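Local coordinates for archaeal flagellar ATP-binding protein FlaH (Methanocaldococcus jannaschii DSM 2661, PDB 4WIA) that binds ATP, probably hydrolyses it with the help of magnesium, and is probably a component of the archaellum, the archaeal flagellum, at residues 73-81 with 218-226; 25-36 with 156-166. All blocks are in the same frame, centred on the assembly; numbering follows the deposited sequence.

Interaction 1 of 2, residues 73-81 with 218-226. With SO4 (sulfate ion), chain G.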
loop_
_atom_site.group_PDB
_atom_site.type_symbol
_atom_site.label_atom_id
_atom_site.label_comp_id
_atom_site.label_asym_id
_atom_site.label_seq_id
_atom_site.Cartn_x
_atom_site.Cartn_y
_atom_site.Cartn_z
ATOM N N GLN A 73 -23.412 2.499 0.058
ATOM C CA GLN A 73 -23.198 1.886 -1.225
ATOM C C GLN A 73 -21.744 1.382 -1.336
ATOM O O GLN A 73 -21.518 0.231 -1.701
ATOM C CB GLN A 73 -23.474 2.866 -2.336
ATOM C CG GLN A 73 -22.788 2.510 -3.634
ATOM C CD GLN A 73 -23.427 1.343 -4.338
ATOM O OE1 GLN A 73 -24.386 0.776 -3.844
ATOM N NE2 GLN A 73 -22.924 0.987 -5.513
HETATM N N MSE A 74 -20.793 2.206 -0.890
HETATM C CA MSE A 74 -19.400 1.782 -0.811
HETATM C C MSE A 74 -19.242 0.616 0.158
HETATM O O MSE A 74 -18.589 -0.378 -0.135
HETATM C CB MSE A 74 -18.463 2.909 -0.425
HETATM C CG MSE A 74 -18.531 3.957 -1.475
HETATM SE SE MSE A 74 -17.676 3.445 -3.163
HETATM C CE MSE A 74 -15.824 3.912 -2.722
ATOM N N ASN A 75 -19.866 0.667 1.305
ATOM C CA ASN A 75 -19.746 -0.431 2.236
ATOM C C ASN A 75 -20.330 -1.738 1.665
ATOM O O ASN A 75 -19.816 -2.837 1.923
ATOM C CB ASN A 75 -20.460 -0.080 3.542
ATOM C CG ASN A 75 -20.370 -1.196 4.528
ATOM O OD1 ASN A 75 -21.343 -1.887 4.778
ATOM N ND2 ASN A 75 -19.216 -1.361 5.110
ATOM N N SER A 76 -21.400 -1.605 0.882
ATOM C CA SER A 76 -22.110 -2.758 0.344
ATOM C C SER A 76 -21.211 -3.502 -0.655
ATOM O O SER A 76 -21.314 -4.689 -0.777
ATOM C CB SER A 76 -23.391 -2.354 -0.371
ATOM O OG SER A 76 -23.095 -1.669 -1.593
ATOM N N LEU A 77 -20.331 -2.770 -1.316
ATOM C CA LEU A 77 -19.337 -3.334 -2.207
ATOM C C LEU A 77 -18.016 -3.699 -1.520
ATOM O O LEU A 77 -17.061 -4.189 -2.170
ATOM C CB LEU A 77 -19.032 -2.318 -3.312
ATOM C CG LEU A 77 -20.279 -1.950 -4.112
ATOM C CD1 LEU A 77 -19.975 -0.902 -5.142
ATOM C CD2 LEU A 77 -20.931 -3.135 -4.786
ATOM N N ASN A 78 -17.938 -3.505 -0.214
ATOM C CA ASN A 78 -16.685 -3.715 0.445
ATOM C C ASN A 78 -15.583 -2.856 -0.105
ATOM O O ASN A 78 -14.435 -3.266 -0.194
ATOM C CB ASN A 78 -16.294 -5.182 0.318
ATOM C CG ASN A 78 -15.745 -5.700 1.604
ATOM O OD1 ASN A 78 -16.490 -6.284 2.470
ATOM N ND2 ASN A 78 -14.510 -5.327 1.852
ATOM N N TYR A 79 -15.945 -1.617 -0.436
ATOM C CA TYR A 79 -15.002 -0.606 -0.781
ATOM C C TYR A 79 -15.137 0.466 0.270
ATOM O O TYR A 79 -15.269 1.650 -0.085
ATOM C CB TYR A 79 -15.355 0.067 -2.125
ATOM C CG TYR A 79 -15.234 -0.751 -3.368
ATOM C CD1 TYR A 79 -14.325 -1.809 -3.462
ATOM C CD2 TYR A 79 -16.059 -0.499 -4.455
ATOM C CE1 TYR A 79 -14.198 -2.542 -4.615
ATOM C CE2 TYR A 79 -15.979 -1.272 -5.606
ATOM C CZ TYR A 79 -15.036 -2.282 -5.675
ATOM O OH TYR A 79 -14.954 -3.069 -6.802
ATOM N N SER A 80 -15.064 0.129 1.542
ATOM C CA SER A 80 -15.433 1.106 2.530
ATOM C C SER A 80 -14.396 2.271 2.618
ATOM O O SER A 80 -13.192 2.093 2.513
ATOM C CB SER A 80 -15.769 0.439 3.870
ATOM O OG SER A 80 -14.585 0.199 4.606
ATOM N N ILE A 81 -14.912 3.504 2.719
ATOM C CA ILE A 81 -14.058 4.699 2.600
ATOM C C ILE A 81 -14.227 5.702 3.747
ATOM O O ILE A 81 -13.980 6.895 3.585
ATOM C CB ILE A 81 -14.282 5.368 1.270
ATOM C CG1 ILE A 81 -15.772 5.448 0.842
ATOM C CG2 ILE A 81 -13.488 4.603 0.187
ATOM C CD1 ILE A 81 -16.723 6.202 1.740
ATOM N N ARG A 218 -19.733 -8.570 -13.230
ATOM C CA ARG A 218 -20.981 -8.485 -12.496
ATOM C C ARG A 218 -20.660 -7.779 -11.175
ATOM O O ARG A 218 -19.517 -7.711 -10.731
ATOM C CB ARG A 218 -21.600 -9.853 -12.286
ATOM C CG ARG A 218 -20.788 -10.787 -11.421
ATOM C CD ARG A 218 -21.040 -12.273 -11.676
ATOM N NE ARG A 218 -19.818 -13.058 -11.399
ATOM C CZ ARG A 218 -18.724 -13.068 -12.181
ATOM N NH1 ARG A 218 -17.661 -13.808 -11.860
ATOM N NH2 ARG A 218 -18.683 -12.331 -13.292
ATOM N N VAL A 219 -21.670 -7.176 -10.596
ATOM C CA VAL A 219 -21.491 -6.476 -9.345
ATOM C C VAL A 219 -21.903 -7.449 -8.258
ATOM O O VAL A 219 -23.031 -7.910 -8.256
ATOM C CB VAL A 219 -22.335 -5.185 -9.315
ATOM C CG1 VAL A 219 -22.194 -4.487 -7.969
ATOM C CG2 VAL A 219 -21.930 -4.241 -10.463
ATOM N N GLU A 220 -20.982 -7.771 -7.348
ATOM C CA GLU A 220 -21.248 -8.791 -6.334
ATOM C C GLU A 220 -21.214 -8.169 -4.946
ATOM O O GLU A 220 -20.291 -7.369 -4.633
ATOM C CB GLU A 220 -20.221 -9.962 -6.415
ATOM C CG GLU A 220 -20.280 -10.838 -7.668
ATOM C CD GLU A 220 -21.486 -11.737 -7.776
ATOM O OE1 GLU A 220 -22.406 -11.635 -6.943
ATOM O OE2 GLU A 220 -21.485 -12.568 -8.710
ATOM N N PRO A 221 -22.224 -8.505 -4.114
ATOM C CA PRO A 221 -22.250 -8.048 -2.704
ATOM C C PRO A 221 -20.914 -8.331 -1.993
ATOM O O PRO A 221 -20.380 -9.455 -2.110
ATOM C CB PRO A 221 -23.407 -8.860 -2.059
ATOM C CG PRO A 221 -24.222 -9.390 -3.185
ATOM C CD PRO A 221 -23.421 -9.301 -4.471
ATOM N N LYS A 222 -20.363 -7.296 -1.332
ATOM C CA LYS A 222 -19.149 -7.403 -0.483
ATOM C C LYS A 222 -17.861 -7.804 -1.231
ATOM O O LYS A 222 -16.866 -8.278 -0.617
ATOM C CB LYS A 222 -19.407 -8.358 0.706
ATOM C CG LYS A 222 -20.627 -8.026 1.538
ATOM C CD LYS A 222 -20.568 -6.609 2.108
ATOM C CE LYS A 222 -19.922 -6.551 3.511
ATOM N NZ LYS A 222 -18.645 -5.762 3.663
ATOM N N ILE A 223 -17.909 -7.626 -2.556
ATOM C CA ILE A 223 -16.748 -7.758 -3.431
ATOM C C ILE A 223 -16.645 -6.502 -4.304
ATOM O O ILE A 223 -15.611 -5.832 -4.362
ATOM C CB ILE A 223 -16.891 -8.994 -4.358
ATOM C CG1 ILE A 223 -16.914 -10.278 -3.529
ATOM C CG2 ILE A 223 -15.782 -8.999 -5.424
ATOM C CD1 ILE A 223 -17.248 -11.527 -4.329
ATOM N N GLY A 224 -17.766 -6.154 -4.935
ATOM C CA GLY A 224 -17.815 -5.056 -5.863
ATOM C C GLY A 224 -17.769 -5.719 -7.215
ATOM O O GLY A 224 -18.467 -6.704 -7.472
ATOM N N ILE A 225 -16.962 -5.127 -8.078
ATOM C CA ILE A 225 -16.761 -5.604 -9.402
ATOM C C ILE A 225 -16.079 -6.981 -9.290
ATOM O O ILE A 225 -14.970 -7.076 -8.770
ATOM C CB ILE A 225 -15.806 -4.638 -10.151
ATOM C CG1 ILE A 225 -16.472 -3.367 -10.560
ATOM C CG2 ILE A 225 -15.299 -5.204 -11.453
ATOM C CD1 ILE A 225 -16.937 -2.615 -9.378
ATOM N N ALA A 226 -16.762 -8.006 -9.793
ATOM C CA ALA A 226 -16.161 -9.311 -10.054
ATOM C C ALA A 226 -15.919 -9.347 -11.560
ATOM O O ALA A 226 -16.867 -9.421 -12.322
ATOM C CB ALA A 226 -17.094 -10.409 -9.644
HETATM S S SO4 G . -12.919 2.146 7.046
HETATM O O1 SO4 G . -13.896 2.107 5.987
HETATM O O2 SO4 G . -12.021 1.041 6.883
HETATM O O3 SO4 G . -13.589 2.081 8.327
HETATM O O4 SO4 G . -12.007 3.254 7.008
HETATM O O HOH W 1 -13.505 -5.364 -7.358
#
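Lys-222 folds back onto Asn-78 and so joins the C-terminal end of helix 67-76, closed by a Schellman motif at Asn-78, to a beta hairpin whose turn ends in a classic beta bulge, Ile-223 and Gly-224 facing Glu-220. Its CB lies 4.0 Å from Asn-78 OD1, CG and then CD pass Ser-76 O, CE comes near both Asn-75 O and Asn-78 OD1, and NZ reaches Asn-78 OD1 at 2.5 Å, a doubtfully short bond tilted 33° from the amide carbonyl plane. Bends at chi2 (-57°), chi3 (-92°) and chi4 produce this hook. A lysine suits the place because its long chain brings a positive charge across the C-terminal carbonyls, probably favourable at the negative end of a helix dipole. Lys-222 N donates to Ser-76 O at 2.8 Å, in the carbonyl plane. Leu-77 CD2 packs on Val-219 CG1 (3.7 Å). Glycine suits 224, where phi is positive and Tyr-79 OH lies 3.6 Å from Gly-224 CA. Outside the pair, Arg-13 binds both Asn-78 O and Ile-223 O. Tyr-79 OH accepts from Ile-225 N at 3.1 Å and gives its proton to a water in the ring plane, which in turn donates to Ile-225 O at 2.7 Å.

Interaction 2 of 2, residues 25-36 with 156-166. With SO4 (sulfate ion), chain F.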
loop_
_atom_site.group_PDB
_atom_site.type_symbol
_atom_site.label_atom_id
_atom_site.label_comp_id
_atom_site.label_asym_id
_atom_site.label_seq_id
_atom_site.Cartn_x
_atom_site.Cartn_y
_atom_site.Cartn_z
ATOM N N PRO A 25 -3.557 6.539 -17.167
ATOM C CA PRO A 25 -2.561 7.588 -17.397
ATOM C C PRO A 25 -2.971 8.895 -16.765
ATOM O O PRO A 25 -4.138 9.336 -16.850
ATOM C CB PRO A 25 -2.506 7.740 -18.925
ATOM C CG PRO A 25 -3.073 6.476 -19.456
ATOM C CD PRO A 25 -4.094 6.011 -18.432
ATOM N N HIS A 26 -2.017 9.497 -16.101
ATOM C CA HIS A 26 -2.159 10.885 -15.691
ATOM C C HIS A 26 -2.614 11.766 -16.875
ATOM O O HIS A 26 -2.214 11.535 -17.993
ATOM C CB HIS A 26 -0.846 11.372 -15.059
ATOM C CG HIS A 26 -0.693 10.918 -13.637
ATOM N ND1 HIS A 26 0.332 10.117 -13.195
ATOM C CD2 HIS A 26 -1.468 11.144 -12.560
ATOM C CE1 HIS A 26 0.168 9.839 -11.914
ATOM N NE2 HIS A 26 -0.911 10.465 -11.503
ATOM N N GLY A 27 -3.448 12.776 -16.598
ATOM C CA GLY A 27 -3.989 13.627 -17.623
ATOM C C GLY A 27 -5.132 13.006 -18.399
ATOM O O GLY A 27 -5.478 13.490 -19.438
ATOM N N SER A 28 -5.695 11.902 -17.945
ATOM C CA SER A 28 -6.781 11.286 -18.692
ATOM C C SER A 28 -8.114 12.019 -18.411
ATOM O O SER A 28 -8.383 12.427 -17.262
ATOM C CB SER A 28 -6.906 9.805 -18.303
ATOM O OG SER A 28 -5.810 9.034 -18.831
ATOM N N LEU A 29 -8.916 12.146 -19.449
ATOM C CA LEU A 29 -10.301 12.402 -19.329
ATOM C C LEU A 29 -11.076 11.152 -19.777
ATOM O O LEU A 29 -11.185 10.837 -20.977
ATOM C CB LEU A 29 -10.716 13.579 -20.191
ATOM C CG LEU A 29 -12.230 13.873 -20.197
ATOM C CD1 LEU A 29 -12.751 14.303 -18.845
ATOM C CD2 LEU A 29 -12.542 14.953 -21.233
ATOM N N ILE A 30 -11.670 10.493 -18.810
ATOM C CA ILE A 30 -12.347 9.275 -19.033
ATOM C C ILE A 30 -13.829 9.558 -19.069
ATOM O O ILE A 30 -14.385 10.143 -18.154
ATOM C CB ILE A 30 -12.088 8.307 -17.865
ATOM C CG1 ILE A 30 -10.583 8.182 -17.617
ATOM C CG2 ILE A 30 -12.716 6.949 -18.159
ATOM C CD1 ILE A 30 -10.184 7.100 -16.631
ATOM N N ILE A 31 -14.467 9.155 -20.132
ATOM C CA ILE A 31 -15.904 9.259 -20.234
ATOM C C ILE A 31 -16.521 7.874 -20.199
ATOM O O ILE A 31 -16.179 7.016 -21.006
ATOM C CB ILE A 31 -16.308 9.960 -21.567
ATOM C CG1 ILE A 31 -15.730 11.369 -21.604
ATOM C CG2 ILE A 31 -17.830 10.005 -21.707
ATOM C CD1 ILE A 31 -16.228 12.283 -20.508
ATOM N N ILE A 32 -17.429 7.663 -19.273
ATOM C CA ILE A 32 -18.156 6.424 -19.182
ATOM C C ILE A 32 -19.582 6.621 -19.588
ATOM O O ILE A 32 -20.329 7.268 -18.892
ATOM C CB ILE A 32 -18.077 5.855 -17.774
ATOM C CG1 ILE A 32 -16.588 5.734 -17.354
ATOM C CG2 ILE A 32 -18.734 4.483 -17.767
ATOM C CD1 ILE A 32 -16.393 5.371 -15.883
ATOM N N GLU A 33 -19.940 6.112 -20.751
ATOM C CA GLU A 33 -21.197 6.436 -21.370
ATOM C C GLU A 33 -22.040 5.190 -21.470
ATOM O O GLU A 33 -21.617 4.187 -22.074
ATOM C CB GLU A 33 -20.959 7.017 -22.787
ATOM C CG GLU A 33 -22.233 7.112 -23.651
ATOM C CD GLU A 33 -22.058 7.741 -25.018
ATOM O OE1 GLU A 33 -20.909 7.976 -25.452
ATOM O OE2 GLU A 33 -23.108 8.036 -25.660
ATOM N N GLY A 34 -23.268 5.256 -20.970
ATOM C CA GLY A 34 -24.184 4.138 -21.102
ATOM C C GLY A 34 -25.488 4.507 -20.448
ATOM O O GLY A 34 -25.551 5.452 -19.675
ATOM N N GLU A 35 -26.509 3.716 -20.720
ATOM C CA GLU A 35 -27.814 3.929 -20.143
ATOM C C GLU A 35 -27.887 3.623 -18.637
ATOM O O GLU A 35 -26.942 3.120 -18.023
ATOM C CB GLU A 35 -28.841 3.090 -20.891
ATOM C CG GLU A 35 -28.849 3.410 -22.362
ATOM C CD GLU A 35 -30.093 2.956 -23.070
ATOM O OE1 GLU A 35 -30.062 2.955 -24.315
ATOM O OE2 GLU A 35 -31.084 2.618 -22.394
ATOM N N GLU A 36 -29.023 3.955 -18.044
ATOM C CA GLU A 36 -29.232 3.661 -16.641
ATOM C C GLU A 36 -28.950 2.210 -16.375
ATOM O O GLU A 36 -29.263 1.385 -17.206
ATOM C CB GLU A 36 -30.693 3.892 -16.281
ATOM C CG GLU A 36 -31.210 5.267 -16.635
ATOM C CD GLU A 36 -32.580 5.554 -16.071
ATOM O OE1 GLU A 36 -32.888 6.736 -15.855
ATOM O OE2 GLU A 36 -33.356 4.599 -15.866
ATOM N N LYS A 156 -1.980 17.173 -15.172
ATOM C CA LYS A 156 -1.717 15.772 -14.745
ATOM C C LYS A 156 -2.800 15.137 -13.854
ATOM O O LYS A 156 -2.719 13.965 -13.466
ATOM C CB LYS A 156 -0.356 15.653 -14.075
ATOM C CG LYS A 156 0.742 16.134 -14.971
ATOM C CD LYS A 156 1.084 15.071 -15.992
ATOM C CE LYS A 156 2.199 15.546 -16.949
ATOM N NZ LYS A 156 3.221 16.314 -16.164
ATOM N N LYS A 157 -3.832 15.906 -13.566
ATOM C CA LYS A 157 -4.997 15.367 -12.916
ATOM C C LYS A 157 -5.730 14.412 -13.833
ATOM O O LYS A 157 -5.576 14.443 -15.045
ATOM C CB LYS A 157 -6.008 16.474 -12.563
ATOM C CG LYS A 157 -5.482 17.765 -11.977
ATOM C CD LYS A 157 -5.184 17.573 -10.522
ATOM C CE LYS A 157 -4.717 18.856 -9.890
ATOM N NZ LYS A 157 -4.734 18.492 -8.477
ATOM N N ILE A 158 -6.594 13.640 -13.220
ATOM C CA ILE A 158 -7.442 12.750 -13.936
ATOM C C ILE A 158 -8.887 13.124 -13.701
ATOM O O ILE A 158 -9.255 13.333 -12.586
ATOM C CB ILE A 158 -7.212 11.300 -13.449
ATOM C CG1 ILE A 158 -5.839 10.846 -13.921
ATOM C CG2 ILE A 158 -8.291 10.373 -13.997
ATOM C CD1 ILE A 158 -5.265 9.665 -13.158
ATOM N N ILE A 159 -9.688 13.172 -14.764
ATOM C CA ILE A 159 -11.107 13.425 -14.628
ATOM C C ILE A 159 -11.944 12.303 -15.210
ATOM O O ILE A 159 -11.656 11.791 -16.268
ATOM C CB ILE A 159 -11.495 14.779 -15.268
ATOM C CG1 ILE A 159 -10.887 15.889 -14.443
ATOM C CG2 ILE A 159 -13.002 14.968 -15.312
ATOM C CD1 ILE A 159 -11.043 17.265 -15.029
ATOM N N ILE A 160 -13.015 11.948 -14.511
ATOM C CA ILE A 160 -13.827 10.857 -14.922
ATOM C C ILE A 160 -15.269 11.317 -14.848
ATOM O O ILE A 160 -15.690 11.695 -13.783
ATOM C CB ILE A 160 -13.620 9.633 -13.939
ATOM C CG1 ILE A 160 -12.150 9.241 -13.860
ATOM C CG2 ILE A 160 -14.437 8.455 -14.402
ATOM C CD1 ILE A 160 -11.811 8.113 -12.872
ATOM N N CYS A 161 -16.031 11.203 -15.944
ATOM C CA CYS A 161 -17.449 11.520 -15.941
ATOM C C CYS A 161 -18.292 10.367 -16.434
ATOM O O CYS A 161 -17.907 9.621 -17.330
ATOM C CB CYS A 161 -17.752 12.670 -16.870
ATOM S SG CYS A 161 -16.792 14.185 -16.680
ATOM N N THR A 162 -19.492 10.248 -15.888
ATOM C CA THR A 162 -20.480 9.386 -16.497
ATOM C C THR A 162 -21.478 10.212 -17.333
ATOM O O THR A 162 -21.824 11.325 -16.978
ATOM C CB THR A 162 -21.216 8.563 -15.456
ATOM O OG1 THR A 162 -22.010 9.418 -14.652
ATOM C CG2 THR A 162 -20.207 7.824 -14.541
ATOM N N VAL A 163 -21.961 9.585 -18.394
ATOM C CA VAL A 163 -22.878 10.177 -19.301
ATOM C C VAL A 163 -24.001 9.187 -19.581
ATOM O O VAL A 163 -23.733 8.042 -19.976
ATOM C CB VAL A 163 -22.143 10.439 -20.615
ATOM C CG1 VAL A 163 -23.128 10.822 -21.730
ATOM C CG2 VAL A 163 -21.082 11.503 -20.436
ATOM N N ASN A 164 -25.245 9.599 -19.361
ATOM C CA ASN A 164 -26.394 8.827 -19.799
ATOM C C ASN A 164 -26.863 9.408 -21.113
ATOM O O ASN A 164 -27.332 10.530 -21.150
ATOM C CB ASN A 164 -27.497 8.869 -18.751
ATOM C CG ASN A 164 -28.766 8.126 -19.187
ATOM O OD1 ASN A 164 -28.967 7.796 -20.359
ATOM N ND2 ASN A 164 -29.636 7.863 -18.225
ATOM N N PRO A 165 -26.739 8.656 -22.213
ATOM C CA PRO A 165 -27.018 9.286 -23.503
ATOM C C PRO A 165 -28.480 9.708 -23.689
ATOM O O PRO A 165 -28.753 10.518 -24.566
ATOM C CB PRO A 165 -26.615 8.200 -24.530
ATOM C CG PRO A 165 -26.688 6.915 -23.786
ATOM C CD PRO A 165 -26.319 7.252 -22.369
ATOM N N LYS A 166 -29.392 9.181 -22.862
ATOM C CA LYS A 166 -30.797 9.593 -22.893
ATOM C C LYS A 166 -31.068 11.035 -22.429
ATOM O O LYS A 166 -32.183 11.573 -22.578
ATOM C CB LYS A 166 -31.661 8.650 -22.078
ATOM C CG LYS A 166 -31.934 7.339 -22.784
ATOM C CD LYS A 166 -32.500 6.287 -21.834
ATOM C CE LYS A 166 -33.327 5.251 -22.558
ATOM N NZ LYS A 166 -34.605 5.846 -23.034
HETATM S S SO4 F . -27.539 7.529 -15.020
HETATM O O1 SO4 F . -27.366 6.595 -16.143
HETATM O O2 SO4 F . -27.968 6.954 -13.707
HETATM O O3 SO4 F . -28.653 8.365 -15.542
HETATM O O4 SO4 F . -26.309 8.355 -14.716
#
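With chi1 near -55° in Ile-30, Ile-32 and Ile-160, CG1 of each stands opposite the carbonyl carbon and beside the backbone N, and this shared choice brings their delta and gamma carbons together on one face of two parallel strands. Ile-30 and Ile-160 lie side by side, CD1 of the first 4.0 Å from CG1 of the second, while Ile-32 CD1 slants across to Ile-160 CG2. On the other face Leu-29 CD1 reaches Ile-159 CG2 at 3.6 Å and Ile-31 CG2 meets Val-163 CG2. Beta-branched isoleucine and valine suit these buried strands because they favour extended backbone. The ladder runs from Ile-159 N on Ser-28 O to Gly-34 N on Val-163 O, its straightest bond being Ile-32 N to Cys-161 O (2.8 Å, 176°).

Past the strands, Gly-34 begins a probable Walker A P-loop. Asn-164, its CG anti to N (chi1 177°), sends ND2 to a sulfate oxygen, O3, at 2.9 Å; its OD1 closes an Asx turn with Lys-166 N. Lys-40 and Gln-64, ATP-binding by similarity, hold the same sulfate, probably a crystallisation-liquor ion in a phosphate-binding site. Buried Glu-33 OE2 forms a salt bridge with Arg-177, and Thr-162 OG1 is hydrogen-bonded to Asp-127. Helix 40-53 packs over Ile-32 and Thr-162; helices 142-153 and 170-179 pack against the Leu-29, Ile-31 and Val-163 face, and strand 182-191 continues the sheet beyond 29-33.

After strands 6-7 and 24-25 and helix 16-19, the chain lays down strand 29-33 and the probable P-loop, then runs through helix 40-53 and strand 58-62 to helix 67-76, the first half of interaction 1. More helices and strands follow before strand 158-163 returns beside 29-33, so interaction 2 closes a loop of 119 residues. Interaction 1 closes only when the hairpin 214-227 arrives, after 136. The two loops therefore cross, each containing one segment of the other. Their centres are 20 Å apart. Interaction 2 joins strands at the centre of the sheet, whereas interaction 1 ties its terminal hairpin to helix 67-76, with helix 40-53 touching side chains of both.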